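Local coordinates for glucoamylase (PDB 1LF6), which hydrolyses terminal alpha-1,4-linked glucose residues, probably one after another from the non-reducing ends of glucan chains with release of beta-D-glucose, at residues A369-V372 / K373-M377; F125-V128 / K129-S132. All blocks are in the same frame, centred on the assembly; numbering follows the deposited sequence.

Interaction 1: A369-V372 / K373-M377; sequences AKVV and KDNGM
Val371 and Val372 present their carbonyls to Asn375 and Gly376 at the C-terminal end of helix 358-375. This is a glycine-terminated helix end in the family GH15 domain, an (alpha/alpha) barrel. Gly376 is the first residue to leave helical geometry, and its positive phi of 77° turns the chain out of the helix. Its N still bonds back to Val372 O at 2.6 Å, as in a helical turn.

Val371 O receives a second kind of donor. Asn375 ND2 reaches it at 3.1 Å, tilted 26° out of the carbonyl plane. Asn375 N also bonds weakly to Val371 O, at 2.9 Å. The Asn375 side chain can fold back because CG stands beside its own backbone N (chi1 -67°). The turn before is held by ordinary helical bonds, Lys373 N to Ala369 O and Asp374 N to Lys370 O.

Beyond residues 369-377, Val372 packs on Leu417, Pro420 and Leu421 of helix 414-428, and Met377 touches Phe424 of the same helix. Val371 meets Pro379, and Asn375 meets Pro388. Within the helix end itself, the Val371 side chain also touches the residues that follow: its CG1 lies 3.6 Å from Asn375 ND2 and 4.0 Å from Met377 O.

Interaction 2: F125-V128 / K129-S132; sequences FTDV and KRNS
Asp127 and Ser132 pair across the base of a beta-hairpin connection, with Asp127 N bonded to Ser132 O at 3.1 Å and an N-H...O angle of 161°. Within it, residues 127-130 form a type I beta turn, closed by a weak bond from Arg130 N to Asp127 O. An inverse gamma turn centred on Asn131 leads into the next strand.

The Asp127 carboxylate uses both oxygens. OD2 accepts Lys129 N at 2.9 Å, an Asx turn; the N-H comes from above the carboxylate plane. OD1 accepts Arg130 NH2 at 2.7 Å on its syn side, in a salt bridge. CG of Asp127 lies anti to its N (chi1 -173°), and this brings the carboxylate to Lys129 N and Arg130. The carboxylate and guanidinium planes stand 74° apart. Arg130 CG also lies 3.0 Å from Asp127 OD1.

The charges have further partners. Arg130 also bridges to Glu263 and Glu267, while Thr264 OG1 bonds to both Asp127 OD1 and Ser132 OG. The connection joins antiparallel strands 118-126 and 132-141, with helix 254-266 touching Arg130, helix 269-284 meeting Asp127 and Val128, and strand 243-251 beside Ser132.

Overall arrangement
Interactions 1 and 2 belong to different parts of the chain. Residues 125-132 lie in the N-terminal beta-sandwich domain, and residues 369-377 lie in the GH15 (alpha/alpha) barrel. Interaction 2 closes before interaction 1 opens. Their centres are 34 Å apart and their nearest atoms about 21 Å apart. Both are local: one is the C-terminal end of a helix, the other the connection of two strands. The probable catalytic pair, Glu435 as proton acceptor and Glu438 as proton donor, belongs to the barrel domain. Both contacts lie away from that pair; each is a local structural feature of its own domain.

Interaction 1: A369-V372 / K373-M377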
loop_
_atom_site.group_PDB
_atom_site.type_symbol
_atom_site.label_atom_id
_atom_site.label_comp_id
_atom_site.label_asym_id
_atom_site.label_seq_id
_atom_site.Cartn_x
_atom_site.Cartn_y
_atom_site.Cartn_z
ATOM N N ALA A 369 7.813 17.562 -9.414
ATOM C CA ALA A 369 8.301 18.857 -9.868
ATOM C C ALA A 369 7.854 19.919 -8.871
ATOM O O ALA A 369 8.585 20.867 -8.583
ATOM C CB ALA A 369 7.746 19.173 -11.260
ATOM N N LYS A 370 6.647 19.742 -8.341
ATOM C CA LYS A 370 6.079 20.666 -7.367
ATOM C C LYS A 370 6.886 20.569 -6.070
ATOM O O LYS A 370 7.144 21.576 -5.401
ATOM C CB LYS A 370 4.610 20.297 -7.118
ATOM C CG LYS A 370 3.702 21.444 -6.678
ATOM C CD LYS A 370 4.147 22.073 -5.367
ATOM C CE LYS A 370 3.142 23.108 -4.866
ATOM N NZ LYS A 370 1.835 22.483 -4.516
ATOM N N VAL A 371 7.294 19.353 -5.717
ATOM C CA VAL A 371 8.075 19.155 -4.504
ATOM C C VAL A 371 9.425 19.867 -4.617
ATOM O O VAL A 371 9.858 20.549 -3.686
ATOM C CB VAL A 371 8.304 17.643 -4.217
ATOM C CG1 VAL A 371 9.309 17.471 -3.093
ATOM C CG2 VAL A 371 6.989 16.980 -3.821
ATOM N N VAL A 372 10.081 19.717 -5.763
ATOM C CA VAL A 372 11.377 20.347 -5.972
ATOM C C VAL A 372 11.243 21.867 -5.983
ATOM O O VAL A 372 12.124 22.579 -5.504
ATOM C CB VAL A 372 12.026 19.880 -7.296
ATOM C CG1 VAL A 372 13.353 20.599 -7.509
ATOM C CG2 VAL A 372 12.246 18.376 -7.260
ATOM N N LYS A 373 10.132 22.364 -6.512
ATOM C CA LYS A 373 9.917 23.803 -6.556
ATOM C C LYS A 373 9.864 24.387 -5.146
ATOM O O LYS A 373 10.419 25.450 -4.886
ATOM C CB LYS A 373 8.619 24.133 -7.290
ATOM C CG LYS A 373 8.375 25.630 -7.406
ATOM C CD LYS A 373 6.950 25.940 -7.812
ATOM C CE LYS A 373 6.701 27.442 -7.802
ATOM N NZ LYS A 373 5.262 27.754 -8.017
ATOM N N ASP A 374 9.208 23.684 -4.231
ATOM C CA ASP A 374 9.090 24.172 -2.864
ATOM C C ASP A 374 10.231 23.781 -1.921
ATOM O O ASP A 374 10.375 24.379 -0.852
ATOM C CB ASP A 374 7.767 23.714 -2.245
ATOM C CG ASP A 374 6.557 24.099 -3.083
ATOM O OD1 ASP A 374 6.493 25.253 -3.558
ATOM O OD2 ASP A 374 5.660 23.248 -3.257
ATOM N N ASN A 375 11.045 22.799 -2.302
ATOM C CA ASN A 375 12.136 22.349 -1.436
ATOM C C ASN A 375 13.530 22.464 -2.038
ATOM O O ASN A 375 14.517 22.508 -1.305
ATOM C CB ASN A 375 11.904 20.893 -1.021
ATOM C CG ASN A 375 10.710 20.731 -0.123
ATOM O OD1 ASN A 375 10.741 21.127 1.046
ATOM N ND2 ASN A 375 9.638 20.158 -0.661
ATOM N N GLY A 376 13.608 22.498 -3.363
ATOM C CA GLY A 376 14.900 22.596 -4.020
ATOM C C GLY A 376 15.602 21.250 -4.010
ATOM O O GLY A 376 16.788 21.138 -4.324
ATOM N N MET A 377 14.854 20.217 -3.649
ATOM C CA MET A 377 15.395 18.870 -3.590
ATOM C C MET A 377 14.284 17.912 -3.178
ATOM O O MET A 377 13.169 18.341 -2.893
ATOM C CB MET A 377 16.573 18.845 -2.602
ATOM C CG MET A 377 16.498 17.802 -1.516
ATOM S SD MET A 377 15.427 18.242 -0.144
ATOM C CE MET A 377 16.371 17.505 1.179
#

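Interaction 2: F125-V128 / K129-S132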
loop_
_atom_site.group_PDB
_atom_site.type_symbol
_atom_site.label_atom_id
_atom_site.label_comp_id
_atom_site.label_asym_id
_atom_site.label_seq_id
_atom_site.Cartn_x
_atom_site.Cartn_y
_atom_site.Cartn_z
ATOM N N PHE A 125 -18.408 -1.827 -2.592
ATOM C CA PHE A 125 -17.896 -0.872 -3.571
ATOM C C PHE A 125 -18.355 0.515 -3.145
ATOM O O PHE A 125 -18.996 0.665 -2.109
ATOM C CB PHE A 125 -18.421 -1.205 -4.972
ATOM C CG PHE A 125 -19.916 -1.138 -5.093
ATOM C CD1 PHE A 125 -20.543 0.033 -5.511
ATOM C CD2 PHE A 125 -20.702 -2.242 -4.773
ATOM C CE1 PHE A 125 -21.932 0.102 -5.607
ATOM C CE2 PHE A 125 -22.088 -2.181 -4.864
ATOM C CZ PHE A 125 -22.706 -1.008 -5.283
ATOM N N THR A 126 -18.030 1.532 -3.931
ATOM C CA THR A 126 -18.432 2.887 -3.576
ATOM C C THR A 126 -19.351 3.528 -4.610
ATOM O O THR A 126 -19.515 3.016 -5.717
ATOM C CB THR A 126 -17.206 3.793 -3.380
ATOM O OG1 THR A 126 -16.420 3.803 -4.577
ATOM C CG2 THR A 126 -16.356 3.292 -2.218
ATOM N N ASP A 127 -19.946 4.652 -4.227
ATOM C CA ASP A 127 -20.845 5.405 -5.086
ATOM C C ASP A 127 -19.978 6.305 -5.959
ATOM O O ASP A 127 -19.307 7.207 -5.458
ATOM C CB ASP A 127 -21.796 6.239 -4.214
ATOM C CG ASP A 127 -22.886 6.944 -5.021
ATOM O OD1 ASP A 127 -23.945 7.246 -4.435
ATOM O OD2 ASP A 127 -22.681 7.205 -6.224
ATOM N N VAL A 128 -19.981 6.051 -7.264
ATOM C CA VAL A 128 -19.168 6.831 -8.190
ATOM C C VAL A 128 -19.483 8.328 -8.189
ATOM O O VAL A 128 -18.628 9.147 -8.529
ATOM C CB VAL A 128 -19.309 6.303 -9.638
ATOM C CG1 VAL A 128 -18.824 4.858 -9.715
ATOM C CG2 VAL A 128 -20.764 6.402 -10.094
ATOM N N LYS A 129 -20.699 8.687 -7.790
ATOM C CA LYS A 129 -21.114 10.088 -7.782
ATOM C C LYS A 129 -20.935 10.853 -6.482
ATOM O O LYS A 129 -20.836 12.081 -6.500
ATOM C CB LYS A 129 -22.580 10.207 -8.204
ATOM C CG LYS A 129 -22.818 10.104 -9.695
ATOM C CD LYS A 129 -24.271 10.404 -10.012
ATOM C CE LYS A 129 -24.472 10.653 -11.495
ATOM N NZ LYS A 129 -25.862 11.109 -11.780
ATOM N N ARG A 130 -20.899 10.151 -5.357
ATOM C CA ARG A 130 -20.759 10.826 -4.075
ATOM C C ARG A 130 -19.930 10.036 -3.065
ATOM O O ARG A 130 -19.617 8.869 -3.283
ATOM C CB ARG A 130 -22.148 11.121 -3.513
ATOM C CG ARG A 130 -23.051 9.897 -3.452
ATOM C CD ARG A 130 -24.494 10.286 -3.155
ATOM N NE ARG A 130 -25.121 10.995 -4.270
ATOM C CZ ARG A 130 -25.636 10.404 -5.345
ATOM N NH1 ARG A 130 -26.187 11.136 -6.307
ATOM N NH2 ARG A 130 -25.613 9.082 -5.458
ATOM N N ASN A 131 -19.592 10.681 -1.953
ATOM C CA ASN A 131 -18.764 10.066 -0.919
ATOM C C ASN A 131 -19.469 9.075 0.003
ATOM O O ASN A 131 -19.741 9.376 1.169
ATOM C CB ASN A 131 -18.098 11.163 -0.081
ATOM C CG ASN A 131 -17.309 12.141 -0.932
ATOM O OD1 ASN A 131 -16.539 11.738 -1.796
ATOM N ND2 ASN A 131 -17.493 13.432 -0.687
ATOM N N SER A 132 -19.753 7.884 -0.514
ATOM C CA SER A 132 -20.405 6.860 0.293
ATOM C C SER A 132 -19.910 5.458 -0.041
ATOM O O SER A 132 -19.673 5.123 -1.204
ATOM C CB SER A 132 -21.926 6.920 0.112
ATOM O OG SER A 132 -22.309 6.367 -1.133
#